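Local coordinates for protein maleylacetate reductase (Agrobacterium tumefaciens, PDB 3HL0) that probably catalyses the NAD(H)-dependent reduction of maleylacetate to 3-oxoadipate, as a member of the iron-containing alcohol dehydrogenase family, at residues Ala173-Ala177 / Cys228-Leu232; Thr168-Asn172 / His255-Ala260; Ser41-Lys46 / Phe64-Ala68; Met69-Val73 / Leu130-Glu134; Met3-Tyr8 / Arg186-Ala190. Numbering follows the deposited sequence.

Contacts 1 and 2 form the buried heart of the helical C-terminal half and share helix 163-180; they touch where A175 CB lies 3.9 Å from H259 ND1. Their chemistry is helix packing through small side chains, with histidines on the cofactor side. Contacts 3 and 4 belong to the nucleotide-binding half, adjoin in sequence and both face the second subunit; contact 4 is buried and contact 3 partly so, and backbone hydrogen bonds do most of the joining. NAD lies between the two halves, meeting contacts 2 and 3 and also L232 of contact 1. Contact 5 is the surface member, built from exposed rings and bridging waters, yet A190 O reaches V231 CG1 of contact 1 at 3.4 Å.

Contact 1: Ala173-Ala177 / Cys228-Leu232; sequences AMAHA and CGTVL
Two buried alpha-helices of the all-helical C-terminal domain of the iron-containing alcohol dehydrogenase fold, 163-180 and 215-234, pack here with a single knob-into-hole, C228. Over the short segments 173-177 and 228-232 the axes approach to 7.9 Å and cross at +49°, with N-to-C directions 49° apart. The closest CA pairs are A177-C228 (5.1 Å) and H176-L232 (5.3 Å). A173 starts the hole: its CB is 3.9 Å from C228 CB, and its carbonyl O is 3.2 Å from the same CB; alanine's small methyl suits so close an approach of the two helices. M174, a selenomethionine, points its CB away from 228-232, and its side chain packs on helices 188-210 and 289-300, but its backbone helps to line the hole. A175 faces helix 239-251. H176 points at the other helix with chi1 m (-51°); its CB lies 3.3 Å from C228 O, while ND1 is hydrogen-bonded to H241 and NE2 to the carbonyl of A122, so the ring nitrogens are satisfied and a face can meet an apolar group. A177 closes the hole, its CB 3.8 Å from C228 SG and its CA 4.0 Å from V231 CG2. The knob, C228 (chi1 m), is compact enough to sit among A173, M174, H176 and A177. L232 (chi1 t, chi2 p) also borders the NAD pocket; its CD2 makes a CH-pi contact 3.6 Å from the H176 ring centroid, 13° off the ring normal.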
# COMPACT_ATOMS: atom_id res chain seq x y z
N ALA A 173 0.53 -8.57 14.71
CA ALA A 173 1.37 -8.89 15.89
C ALA A 173 0.64 -9.88 16.79
O ALA A 173 1.20 -10.91 17.21
CB ALA A 173 1.69 -7.58 16.69
N MSE A 174 -0.61 -9.57 17.09
CA MSE A 174 -1.41 -10.44 17.98
C MSE A 174 -1.48 -11.87 17.42
O MSE A 174 -1.49 -12.85 18.19
CB MSE A 174 -2.82 -9.90 18.19
CG MSE A 174 -2.75 -8.63 19.00
SE MSE A 174 -4.47 -7.78 19.21
CE MSE A 174 -5.39 -9.16 20.06
N ALA A 175 -1.54 -12.00 16.09
CA ALA A 175 -1.57 -13.34 15.51
C ALA A 175 -0.34 -14.19 15.87
O ALA A 175 -0.47 -15.38 16.10
CB ALA A 175 -1.73 -13.23 13.97
N HIS A 176 0.85 -13.56 15.89
CA HIS A 176 2.10 -14.28 16.25
C HIS A 176 1.93 -14.82 17.67
O HIS A 176 2.25 -16.00 17.92
CB HIS A 176 3.31 -13.34 16.24
CG HIS A 176 3.50 -12.51 15.00
ND1 HIS A 176 3.17 -12.92 13.72
CD2 HIS A 176 4.06 -11.27 14.88
CE1 HIS A 176 3.48 -11.95 12.87
NE2 HIS A 176 4.06 -10.96 13.55
N ALA A 177 1.43 -13.98 18.58
CA ALA A 177 1.28 -14.41 20.00
C ALA A 177 0.24 -15.48 20.18
O ALA A 177 0.43 -16.45 20.91
CB ALA A 177 0.96 -13.21 20.87
N CYS A 228 5.47 -9.91 20.65
CA CYS A 228 4.82 -10.77 19.66
C CYS A 228 5.80 -11.22 18.58
O CYS A 228 5.78 -12.38 18.17
CB CYS A 228 3.65 -9.98 19.02
SG CYS A 228 2.24 -9.72 20.14
N GLY A 229 6.67 -10.32 18.13
CA GLY A 229 7.68 -10.72 17.15
C GLY A 229 8.66 -11.71 17.71
O GLY A 229 9.13 -12.59 16.99
N THR A 230 8.98 -11.58 18.99
CA THR A 230 9.98 -12.45 19.61
C THR A 230 9.45 -13.88 19.58
O THR A 230 10.20 -14.80 19.24
CB THR A 230 10.31 -12.00 21.02
OG1 THR A 230 10.87 -10.67 20.96
CG2 THR A 230 11.33 -12.95 21.68
N VAL A 231 8.17 -14.06 19.87
CA VAL A 231 7.68 -15.44 19.85
C VAL A 231 7.49 -15.98 18.44
O VAL A 231 7.70 -17.18 18.22
CB VAL A 231 6.45 -15.65 20.75
CG1 VAL A 231 6.78 -15.20 22.18
CG2 VAL A 231 5.20 -14.87 20.21
N LEU A 232 7.18 -15.11 17.47
CA LEU A 232 7.23 -15.51 16.03
C LEU A 232 8.63 -16.04 15.69
O LEU A 232 8.78 -17.02 14.90
CB LEU A 232 6.91 -14.32 15.12
CG LEU A 232 7.08 -14.59 13.62
CD1 LEU A 232 6.17 -15.74 13.11
CD2 LEU A 232 6.76 -13.30 12.83

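Contact 2: Thr168-Asn172 / His255-Ala260; sequences TSGLN and HAETHA. With NAD (nicotinamide-adenine-dinucleotide), chain D.
This is a helix-helix crossing in the helical C-terminal domain of the iron-containing alcohol dehydrogenase fold, where the start of helix 255-271 meets helix 163-180. Both segments are alpha-helical; their axes approach to 7.7 Å and run 63° apart (signed crossing +63°), with CA pairs S169-A256 at 5.1 Å, L171-A260 at 5.4 Å and N172-H259 at 5.4 Å. Apolar packing uses alanine, which permits this close approach: A260 CB lies 3.6 Å from L171 CD1 (chi1 m, chi2 t) and 3.9 Å from T168 CG2. A256 CB makes a plain van der Waals contact with T168 OG1 at 3.6 Å. Water joins the polar ends: one molecule lies 2.8 Å from T168 OG1 (chi1 p) and donates to E257 OE2 at 2.7 Å. Around the histidines, N172 (chi1 t) sets ND2 2.9 Å from H255 NE2 near that ring's plane, and OD1 over a face of H259, 3.3 Å from ND1 but too poorly angled for a hydrogen bond. H255 (chi1 t) belongs to the NAD pocket, with NAD C2D of the nicotinamide ribose over one ring face, 3.5 Å from CE1.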
# COMPACT_ATOMS: atom_id res chain seq x y z
N THR A 168 -4.44 -2.91 11.72
CA THR A 168 -4.25 -4.23 11.09
C THR A 168 -2.84 -4.78 11.38
O THR A 168 -2.68 -6.00 11.62
CB THR A 168 -4.52 -4.22 9.57
OG1 THR A 168 -3.74 -3.16 9.00
CG2 THR A 168 -6.00 -3.93 9.36
N SER A 169 -1.82 -3.91 11.42
CA SER A 169 -0.51 -4.39 11.79
C SER A 169 -0.53 -4.86 13.25
O SER A 169 0.14 -5.85 13.59
CB SER A 169 0.52 -3.24 11.61
OG SER A 169 1.88 -3.72 11.90
N GLY A 170 -1.31 -4.18 14.12
CA GLY A 170 -1.42 -4.58 15.54
C GLY A 170 -2.04 -5.96 15.62
O GLY A 170 -1.61 -6.81 16.41
N LEU A 171 -3.08 -6.23 14.79
CA LEU A 171 -3.65 -7.58 14.76
C LEU A 171 -2.69 -8.62 14.19
O LEU A 171 -2.72 -9.78 14.64
CB LEU A 171 -5.01 -7.60 14.01
CG LEU A 171 -6.13 -6.85 14.74
CD1 LEU A 171 -7.26 -6.54 13.71
CD2 LEU A 171 -6.67 -7.69 15.89
N ASN A 172 -1.84 -8.24 13.22
CA ASN A 172 -0.77 -9.12 12.73
C ASN A 172 0.17 -9.53 13.87
O ASN A 172 0.55 -10.71 14.00
CB ASN A 172 0.00 -8.38 11.60
CG ASN A 172 1.08 -9.23 10.91
OD1 ASN A 172 1.16 -10.46 10.99
ND2 ASN A 172 1.93 -8.53 10.18
N HIS A 255 -1.07 -7.53 3.10
CA HIS A 255 -0.53 -8.44 4.14
C HIS A 255 -1.22 -8.30 5.52
O HIS A 255 -1.85 -9.27 6.02
CB HIS A 255 0.97 -8.19 4.32
CG HIS A 255 1.54 -8.88 5.50
ND1 HIS A 255 1.88 -10.21 5.46
CD2 HIS A 255 1.78 -8.45 6.76
CE1 HIS A 255 2.33 -10.58 6.65
NE2 HIS A 255 2.31 -9.52 7.44
N ALA A 256 -1.11 -7.13 6.13
CA ALA A 256 -1.63 -6.98 7.49
C ALA A 256 -3.14 -7.19 7.52
O ALA A 256 -3.69 -7.79 8.45
CB ALA A 256 -1.27 -5.58 8.06
N GLU A 257 -3.82 -6.74 6.47
CA GLU A 257 -5.28 -6.88 6.41
C GLU A 257 -5.71 -8.34 6.33
O GLU A 257 -6.75 -8.69 6.88
CB GLU A 257 -5.79 -6.20 5.15
CG GLU A 257 -5.83 -4.67 5.23
CD GLU A 257 -4.50 -3.98 4.89
OE1 GLU A 257 -3.41 -4.62 4.79
OE2 GLU A 257 -4.57 -2.75 4.66
N THR A 258 -4.93 -9.16 5.64
CA THR A 258 -5.22 -10.61 5.54
C THR A 258 -5.17 -11.26 6.94
O THR A 258 -6.07 -12.00 7.33
CB THR A 258 -4.25 -11.30 4.60
OG1 THR A 258 -4.40 -10.72 3.29
CG2 THR A 258 -4.58 -12.79 4.48
N HIS A 259 -4.15 -10.88 7.70
CA HIS A 259 -4.05 -11.35 9.11
C HIS A 259 -5.22 -10.88 9.94
O HIS A 259 -5.80 -11.65 10.66
CB HIS A 259 -2.78 -10.84 9.75
CG HIS A 259 -1.60 -11.63 9.38
ND1 HIS A 259 -1.13 -12.67 10.15
CD2 HIS A 259 -0.80 -11.58 8.28
CE1 HIS A 259 -0.10 -13.23 9.54
NE2 HIS A 259 0.12 -12.58 8.41
N ALA A 260 -5.62 -9.62 9.79
CA ALA A 260 -6.72 -9.12 10.58
C ALA A 260 -8.03 -9.82 10.28
O ALA A 260 -8.78 -10.17 11.18
CB ALA A 260 -6.89 -7.59 10.33
PA NAD D . 5.16 -2.45 5.21
O1A NAD D . 6.55 -2.53 5.73
O2A NAD D . 4.87 -3.08 3.90
O5B NAD D . 4.67 -0.93 5.32
C5B NAD D . 3.48 -0.55 4.62
C4B NAD D . 3.59 0.94 4.31
O4B NAD D . 3.53 1.67 5.53
C3B NAD D . 4.93 1.28 3.62
O3B NAD D . 4.75 2.20 2.53
C2B NAD D . 5.70 1.92 4.75
O2B NAD D . 6.67 2.85 4.31
C1B NAD D . 4.60 2.60 5.58
N9A NAD D . 4.99 2.82 6.99
C8A NAD D . 5.51 1.89 7.87
N7A NAD D . 5.71 2.48 9.07
C5A NAD D . 5.36 3.80 8.98
C6A NAD D . 5.38 4.85 9.90
N6A NAD D . 5.53 4.69 11.24
N1A NAD D . 4.94 6.09 9.43
C2A NAD D . 4.49 6.25 8.14
N3A NAD D . 4.45 5.22 7.24
C4A NAD D . 4.89 4.00 7.67
O3 NAD D . 4.11 -3.19 6.22
PN NAD D . 4.35 -4.32 7.36
O1N NAD D . 2.99 -4.87 7.62
O2N NAD D . 5.10 -3.66 8.42
O5D NAD D . 5.24 -5.46 6.67
C5D NAD D . 4.68 -6.41 5.77
C4D NAD D . 5.85 -7.18 5.16
O4D NAD D . 6.64 -7.71 6.22
C3D NAD D . 5.33 -8.38 4.37
O3D NAD D . 6.24 -8.61 3.28
C2D NAD D . 5.41 -9.50 5.38
O2D NAD D . 5.48 -10.81 4.81
C1D NAD D . 6.68 -9.13 6.13
N1N NAD D . 6.75 -9.70 7.47
C2N NAD D . 7.81 -10.53 7.72
C3N NAD D . 7.92 -11.09 8.97
C7N NAD D . 9.12 -11.94 9.14
O7N NAD D . 9.28 -12.42 10.39
N7N NAD D . 9.97 -12.19 8.12
C4N NAD D . 7.00 -10.81 10.04
C5N NAD D . 5.93 -9.97 9.76
C6N NAD D . 5.81 -9.43 8.47
O HOH W 1 -4.96 -1.53 7.01

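Contact 3: Ser41-Lys46 / Phe64-Ala68; sequences STPQQK and FSEAA. With NAD (nicotinamide-adenine-dinucleotide), chain D.
Two backbone hydrogen bonds join loop 41-46 to 64-68: S41 N donates to F64 O at 3.1 Å, and A67 N donates to S41 O at 2.9 Å. S41 and S65 (CA atoms 4.4 Å apart) lie abreast, as do T42 and A67 (4.4 Å). S41 is extended (phi/psi -159/171), and its OG (chi1 p) donates to T42 O at 2.9 Å, satisfying a hydroxyl in a buried place. T42 O also accepts from Q45 N at 3.3 Å, within the turn that passes through the 3-10 residues P43-Q44. These loops leave the ends of adjacent parallel strands 37-40 and 60-64 in the Rossmann-like nucleotide-binding domain, where such loops meet the cofactor. T42 OG1 (chi1 p) donates to NAD O2B at 2.7 Å, that hydroxyl donates to Q45 OE1 at 2.8 Å, and Q44 NE2 donates to NAD O3B at 2.8 Å, so the adenosine ribose has both hydroxyls bound. Q45 NE2 bonds T119 OG1. K46 NZ, on a long arm, forms a salt bridge with E50 and a hydrogen bond to G136 O of the second subunit. P43 supplies no amide proton and rests its CD 3.6 Å from A67 O.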
# COMPACT_ATOMS: atom_id res chain seq x y z
N SER A 41 15.00 2.50 3.40
CA SER A 41 13.57 2.79 3.56
C SER A 41 12.80 2.49 2.29
O SER A 41 13.39 2.20 1.25
CB SER A 41 13.32 4.28 3.90
OG SER A 41 13.54 5.09 2.78
N THR A 42 11.48 2.54 2.40
CA THR A 42 10.59 2.62 1.25
C THR A 42 10.53 4.08 0.75
O THR A 42 11.04 5.02 1.40
CB THR A 42 9.16 2.22 1.65
OG1 THR A 42 8.71 3.16 2.64
CG2 THR A 42 9.07 0.81 2.15
N PRO A 43 9.90 4.29 -0.42
CA PRO A 43 9.67 5.70 -0.82
C PRO A 43 8.78 6.48 0.17
O PRO A 43 8.92 7.71 0.31
CB PRO A 43 8.96 5.56 -2.17
CG PRO A 43 9.46 4.26 -2.73
CD PRO A 43 9.66 3.34 -1.54
N GLN A 44 7.88 5.79 0.86
CA GLN A 44 6.94 6.43 1.77
C GLN A 44 7.59 6.90 3.07
O GLN A 44 6.95 7.62 3.87
CB GLN A 44 5.75 5.50 2.05
CG GLN A 44 4.82 5.30 0.82
CD GLN A 44 5.40 4.34 -0.23
OE1 GLN A 44 5.37 4.64 -1.42
NE2 GLN A 44 5.92 3.18 0.21
N GLN A 45 8.84 6.49 3.30
CA GLN A 45 9.57 6.92 4.49
C GLN A 45 10.96 7.50 4.12
O GLN A 45 11.85 7.60 4.98
CB GLN A 45 9.67 5.78 5.49
CG GLN A 45 8.35 5.50 6.21
CD GLN A 45 8.44 4.25 7.09
OE1 GLN A 45 8.34 3.12 6.59
NE2 GLN A 45 8.64 4.45 8.41
N LYS A 46 11.12 7.94 2.88
CA LYS A 46 12.40 8.41 2.35
C LYS A 46 12.91 9.67 3.08
O LYS A 46 14.13 9.82 3.33
CB LYS A 46 12.24 8.70 0.87
CG LYS A 46 13.37 9.47 0.23
CD LYS A 46 12.98 9.81 -1.21
CE LYS A 46 14.19 10.15 -2.06
NZ LYS A 46 14.56 11.61 -2.05
N PHE A 64 19.39 4.21 0.71
CA PHE A 64 18.72 3.50 -0.37
C PHE A 64 17.25 3.45 0.02
O PHE A 64 16.88 2.77 0.97
CB PHE A 64 19.27 2.07 -0.50
CG PHE A 64 18.65 1.29 -1.63
CD1 PHE A 64 19.18 1.40 -2.92
CD2 PHE A 64 17.54 0.47 -1.43
CE1 PHE A 64 18.62 0.69 -3.99
CE2 PHE A 64 16.97 -0.25 -2.50
CZ PHE A 64 17.51 -0.13 -3.77
N SER A 65 16.41 4.18 -0.70
CA SER A 65 15.01 4.39 -0.31
C SER A 65 14.02 3.74 -1.29
O SER A 65 12.90 4.24 -1.50
CB SER A 65 14.71 5.89 -0.16
OG SER A 65 14.98 6.59 -1.40
N GLU A 66 14.41 2.61 -1.84
CA GLU A 66 13.51 1.94 -2.80
C GLU A 66 13.02 0.58 -2.34
O GLU A 66 12.69 -0.28 -3.18
CB GLU A 66 14.18 1.86 -4.17
CG GLU A 66 14.25 3.21 -4.88
CD GLU A 66 15.21 3.19 -6.03
OE1 GLU A 66 15.15 2.24 -6.85
OE2 GLU A 66 16.02 4.14 -6.12
N ALA A 67 12.95 0.37 -1.02
CA ALA A 67 12.46 -0.90 -0.50
C ALA A 67 11.05 -1.10 -1.04
O ALA A 67 10.27 -0.14 -1.12
CB ALA A 67 12.44 -0.89 1.01
N ALA A 68 10.76 -2.33 -1.43
CA ALA A 68 9.59 -2.63 -2.22
C ALA A 68 8.76 -3.71 -1.54
O ALA A 68 9.30 -4.56 -0.83
CB ALA A 68 10.02 -3.08 -3.63
PA NAD D . 5.16 -2.45 5.21
O1A NAD D . 6.55 -2.53 5.73
O2A NAD D . 4.87 -3.08 3.90
O5B NAD D . 4.67 -0.93 5.32
C5B NAD D . 3.48 -0.55 4.62
C4B NAD D . 3.59 0.94 4.31
O4B NAD D . 3.53 1.67 5.53
C3B NAD D . 4.93 1.28 3.62
O3B NAD D . 4.75 2.20 2.53
C2B NAD D . 5.70 1.92 4.75
O2B NAD D . 6.67 2.85 4.31
C1B NAD D . 4.60 2.60 5.58
N9A NAD D . 4.99 2.82 6.99
C8A NAD D . 5.51 1.89 7.87
N7A NAD D . 5.71 2.48 9.07
C5A NAD D . 5.36 3.80 8.98
C6A NAD D . 5.38 4.85 9.90
N6A NAD D . 5.53 4.69 11.24
N1A NAD D . 4.94 6.09 9.43
C2A NAD D . 4.49 6.25 8.14
N3A NAD D . 4.45 5.22 7.24
C4A NAD D . 4.89 4.00 7.67
O3 NAD D . 4.11 -3.19 6.22
PN NAD D . 4.35 -4.32 7.36
O1N NAD D . 2.99 -4.87 7.62
O2N NAD D . 5.10 -3.66 8.42
O5D NAD D . 5.24 -5.46 6.67
C5D NAD D . 4.68 -6.41 5.77
C4D NAD D . 5.85 -7.18 5.16
O4D NAD D . 6.64 -7.71 6.22
C3D NAD D . 5.33 -8.38 4.37
O3D NAD D . 6.24 -8.61 3.28
C2D NAD D . 5.41 -9.50 5.38
O2D NAD D . 5.48 -10.81 4.81
C1D NAD D . 6.68 -9.13 6.13
N1N NAD D . 6.75 -9.70 7.47
C2N NAD D . 7.81 -10.53 7.72
C3N NAD D . 7.92 -11.09 8.97
C7N NAD D . 9.12 -11.94 9.14
O7N NAD D . 9.28 -12.42 10.39
N7N NAD D . 9.97 -12.19 8.12
C4N NAD D . 7.00 -10.81 10.04
C5N NAD D . 5.93 -9.97 9.76
C6N NAD D . 5.81 -9.43 8.47

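Contact 4: Met69-Val73 / Leu130-Glu134; sequences MHTPV and LGQTE
Segment 69-73, a loop ending at the first residue of helix 73-85, crosses strand 130-134 obliquely, the two directions 64° apart, and meets it at a single beta bridge between P72 and T133 (CA-CA 4.4 Å). T133 N donates to T71 O at 3.2 Å and V73 N donates to T133 O at 2.9 Å. H70 (phi/psi 75/14) and T71 (48/62) both have positive phi, a sharp bend that brings their carbonyls toward the strand; P72, without an amide proton, is the N-cap residue of helix 73-85. Among side chains, T133 (chi1 m) suits its place by donating OG1 to H70 O at 2.8 Å. V73 (chi1 t) lays CG2 3.8 Å from E134 CB. One water donates to T71 O (2.9 Å) and to Q132 OE1 (2.6 Å), an oxygen also held by R109; another donates to T71 OG1 (2.4 Å) and G131 O (2.6 Å). P72 and T133 also pack on P43 of the second subunit. With T133 bonded through N, O and OG1, the loop is tied to the hairpin of strands 129-134 and 137-142 by polar, largely backbone bonds.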
# COMPACT_ATOMS: atom_id res chain seq x y z
N MSE A 69 7.45 -3.71 -1.79
CA MSE A 69 6.59 -4.78 -1.25
C MSE A 69 7.13 -6.14 -1.70
O MSE A 69 7.48 -6.30 -2.87
CB MSE A 69 5.13 -4.60 -1.73
N HIS A 70 7.20 -7.07 -0.75
CA HIS A 70 7.48 -8.49 -1.01
C HIS A 70 8.93 -8.77 -1.35
O HIS A 70 9.24 -9.87 -1.84
CB HIS A 70 6.55 -9.05 -2.12
CG HIS A 70 5.11 -8.67 -1.95
ND1 HIS A 70 4.39 -8.97 -0.82
CD2 HIS A 70 4.25 -8.04 -2.79
CE1 HIS A 70 3.15 -8.53 -0.96
NE2 HIS A 70 3.04 -7.96 -2.14
N THR A 71 9.82 -7.81 -1.09
CA THR A 71 11.28 -7.99 -1.15
C THR A 71 11.69 -8.71 -2.47
O THR A 71 12.28 -9.79 -2.45
CB THR A 71 11.81 -8.73 0.13
OG1 THR A 71 11.11 -8.24 1.29
CG2 THR A 71 13.30 -8.49 0.35
N PRO A 72 11.40 -8.07 -3.61
CA PRO A 72 11.77 -8.73 -4.88
C PRO A 72 13.30 -8.76 -5.10
O PRO A 72 13.99 -7.81 -4.78
CB PRO A 72 11.04 -7.89 -5.95
CG PRO A 72 10.67 -6.59 -5.27
CD PRO A 72 10.84 -6.72 -3.79
N VAL A 73 13.80 -9.88 -5.61
CA VAL A 73 15.25 -10.08 -5.74
C VAL A 73 15.97 -9.02 -6.59
O VAL A 73 17.13 -8.68 -6.31
CB VAL A 73 15.54 -11.55 -6.22
CG1 VAL A 73 17.00 -11.77 -6.52
CG2 VAL A 73 15.07 -12.54 -5.16
N LEU A 130 13.00 -14.76 6.36
CA LEU A 130 13.02 -13.81 5.24
C LEU A 130 12.16 -14.34 4.08
O LEU A 130 12.37 -15.46 3.64
CB LEU A 130 14.48 -13.60 4.77
CG LEU A 130 14.62 -12.84 3.45
CD1 LEU A 130 14.10 -11.38 3.53
CD2 LEU A 130 16.10 -12.88 2.98
N GLY A 131 11.20 -13.54 3.63
CA GLY A 131 10.40 -13.81 2.43
C GLY A 131 10.89 -12.93 1.28
O GLY A 131 11.23 -11.76 1.49
N GLN A 132 10.99 -13.52 0.08
CA GLN A 132 11.44 -12.78 -1.09
C GLN A 132 10.55 -13.14 -2.28
O GLN A 132 9.83 -14.13 -2.22
CB GLN A 132 12.91 -13.10 -1.41
CG GLN A 132 13.86 -12.85 -0.24
CD GLN A 132 15.28 -13.21 -0.55
OE1 GLN A 132 16.03 -12.41 -1.12
NE2 GLN A 132 15.66 -14.42 -0.19
N THR A 133 10.57 -12.33 -3.31
CA THR A 133 9.85 -12.65 -4.54
C THR A 133 10.90 -12.83 -5.60
O THR A 133 11.73 -11.96 -5.81
CB THR A 133 8.86 -11.54 -4.92
OG1 THR A 133 7.94 -11.37 -3.84
CG2 THR A 133 8.05 -11.93 -6.18
N GLU A 134 10.87 -13.99 -6.25
CA GLU A 134 11.78 -14.27 -7.33
C GLU A 134 11.00 -14.92 -8.45
O GLU A 134 10.24 -15.85 -8.20
CB GLU A 134 12.89 -15.20 -6.86
CG GLU A 134 14.02 -15.32 -7.87
CD GLU A 134 15.26 -15.99 -7.29
OE1 GLU A 134 15.23 -16.40 -6.10
OE2 GLU A 134 16.24 -16.10 -8.04
O HOH W 2 15.16 -10.26 -2.29
O HOH W 3 9.96 -9.82 2.72

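Contact 5: Met3-Tyr8 / Arg186-Ala190; sequences MQPFVY and RNPIA
An extended N-terminal strip, 3-8, lies across the beginning of helix 188-210, its direction 78° from that of 186-189, with F6 and N187 the closest pair (CA-CA 5.5 Å). Alternate side chains of the strip face the helix end: F6 and Y8 point toward it, P5 and V7 away. The bumps on the helix are P188 and I189. P188 CD presses on a face of the F6 ring (chi1 p), 3.5 Å from its centroid and 12° off the normal, a CH-pi contact suited to a flat ring on a compact pyrrolidine. M3, a selenomethionine, adds CE at 4.2 Å from P188 CG. I189 (chi1 m) lies against one face of the Y8 ring (chi1 t), its CG1 3.9 Å from that ring's centroid, 21° off the normal, and its CG2 3.5 Å from Y8 CE1. Between the rings sits N187, the N-cap residue (chi1 p): its CB is 3.5 Å from V7 O and 3.9 Å from F6 CD1, while OD1 accepts the capping bond from A190 N at 2.9 Å. Waters fill the gaps behind: one donates to P5 O (2.8 Å) and R186 O (2.6 Å), and another accepts from N187 ND2 (2.9 Å) and lies 2.6 Å from V7 O. With no direct hydrogen bond across the segments, this surface contact joins the N-terminal strip to the helical domain through ring-on-aliphatic packing and water bridges, away from the NAD and metal sites.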
# COMPACT_ATOMS: atom_id res chain seq x y z
N MSE A 3 4.48 -30.76 34.47
CA MSE A 3 4.98 -29.88 33.37
C MSE A 3 5.22 -30.64 32.06
O MSE A 3 5.77 -31.75 32.05
CB MSE A 3 6.27 -29.19 33.79
CG MSE A 3 6.12 -28.26 34.98
SE MSE A 3 7.61 -26.99 35.07
CE MSE A 3 7.05 -25.81 33.63
N GLN A 4 4.82 -30.03 30.96
CA GLN A 4 5.15 -30.60 29.67
C GLN A 4 6.66 -30.43 29.47
O GLN A 4 7.20 -29.39 29.88
CB GLN A 4 4.38 -29.84 28.56
N PRO A 5 7.33 -31.41 28.84
CA PRO A 5 8.73 -31.19 28.41
C PRO A 5 8.80 -30.01 27.48
O PRO A 5 7.88 -29.77 26.67
CB PRO A 5 9.08 -32.44 27.61
CG PRO A 5 8.09 -33.47 28.04
CD PRO A 5 6.84 -32.75 28.47
N PHE A 6 9.89 -29.25 27.58
CA PHE A 6 10.13 -28.18 26.64
C PHE A 6 11.59 -27.97 26.33
O PHE A 6 12.50 -28.48 27.04
CB PHE A 6 9.49 -26.87 27.16
CG PHE A 6 10.15 -26.28 28.38
CD1 PHE A 6 11.20 -25.35 28.26
CD2 PHE A 6 9.64 -26.56 29.66
CE1 PHE A 6 11.77 -24.75 29.44
CE2 PHE A 6 10.21 -25.97 30.79
CZ PHE A 6 11.28 -25.07 30.69
N VAL A 7 11.83 -27.18 25.31
CA VAL A 7 13.13 -26.66 25.00
C VAL A 7 12.97 -25.14 24.88
O VAL A 7 11.97 -24.64 24.33
CB VAL A 7 13.68 -27.25 23.69
CG1 VAL A 7 14.94 -26.58 23.26
CG2 VAL A 7 13.87 -28.76 23.80
N TYR A 8 13.92 -24.41 25.42
CA TYR A 8 13.92 -22.94 25.26
C TYR A 8 15.24 -22.54 24.70
O TYR A 8 16.29 -22.91 25.21
CB TYR A 8 13.70 -22.22 26.57
CG TYR A 8 13.93 -20.75 26.50
CD1 TYR A 8 12.99 -19.92 25.89
CD2 TYR A 8 15.09 -20.16 27.00
CE1 TYR A 8 13.20 -18.54 25.78
CE2 TYR A 8 15.27 -18.81 26.93
CZ TYR A 8 14.34 -18.00 26.31
OH TYR A 8 14.53 -16.64 26.22
N ARG A 186 6.00 -25.20 21.83
CA ARG A 186 5.68 -24.18 22.82
C ARG A 186 6.52 -24.38 24.09
O ARG A 186 6.85 -25.53 24.50
CB ARG A 186 4.19 -24.22 23.16
CG ARG A 186 3.73 -25.52 23.77
CD ARG A 186 2.21 -25.54 23.88
NE ARG A 186 1.71 -26.86 24.24
CZ ARG A 186 1.15 -27.71 23.38
NH1 ARG A 186 0.71 -28.88 23.82
NH2 ARG A 186 1.00 -27.38 22.09
N ASN A 187 6.86 -23.26 24.73
CA ASN A 187 7.62 -23.34 25.99
C ASN A 187 7.08 -22.24 26.91
O ASN A 187 6.39 -21.30 26.47
CB ASN A 187 9.13 -23.25 25.72
CG ASN A 187 9.58 -21.86 25.29
OD1 ASN A 187 9.55 -20.91 26.08
ND2 ASN A 187 10.01 -21.74 24.06
N PRO A 188 7.38 -22.34 28.20
CA PRO A 188 6.78 -21.40 29.16
C PRO A 188 7.18 -19.93 28.93
O PRO A 188 6.38 -19.06 29.26
CB PRO A 188 7.41 -21.84 30.50
CG PRO A 188 7.67 -23.32 30.28
CD PRO A 188 8.04 -23.50 28.86
N ILE A 189 8.40 -19.66 28.48
CA ILE A 189 8.88 -18.30 28.27
C ILE A 189 8.12 -17.69 27.07
O ILE A 189 7.58 -16.55 27.18
CB ILE A 189 10.38 -18.22 27.90
CG1 ILE A 189 11.24 -18.97 28.93
CG2 ILE A 189 10.81 -16.76 27.68
CD1 ILE A 189 10.80 -18.72 30.35
N ALA A 190 8.09 -18.42 25.95
CA ALA A 190 7.35 -17.93 24.78
C ALA A 190 5.88 -17.75 25.18
O ALA A 190 5.25 -16.73 24.78
CB ALA A 190 7.44 -18.84 23.60
O HOH W 4 6.19 -27.72 25.79
O HOH W 5 9.55 -26.76 23.60
O HOH W 6 10.67 -23.90 22.19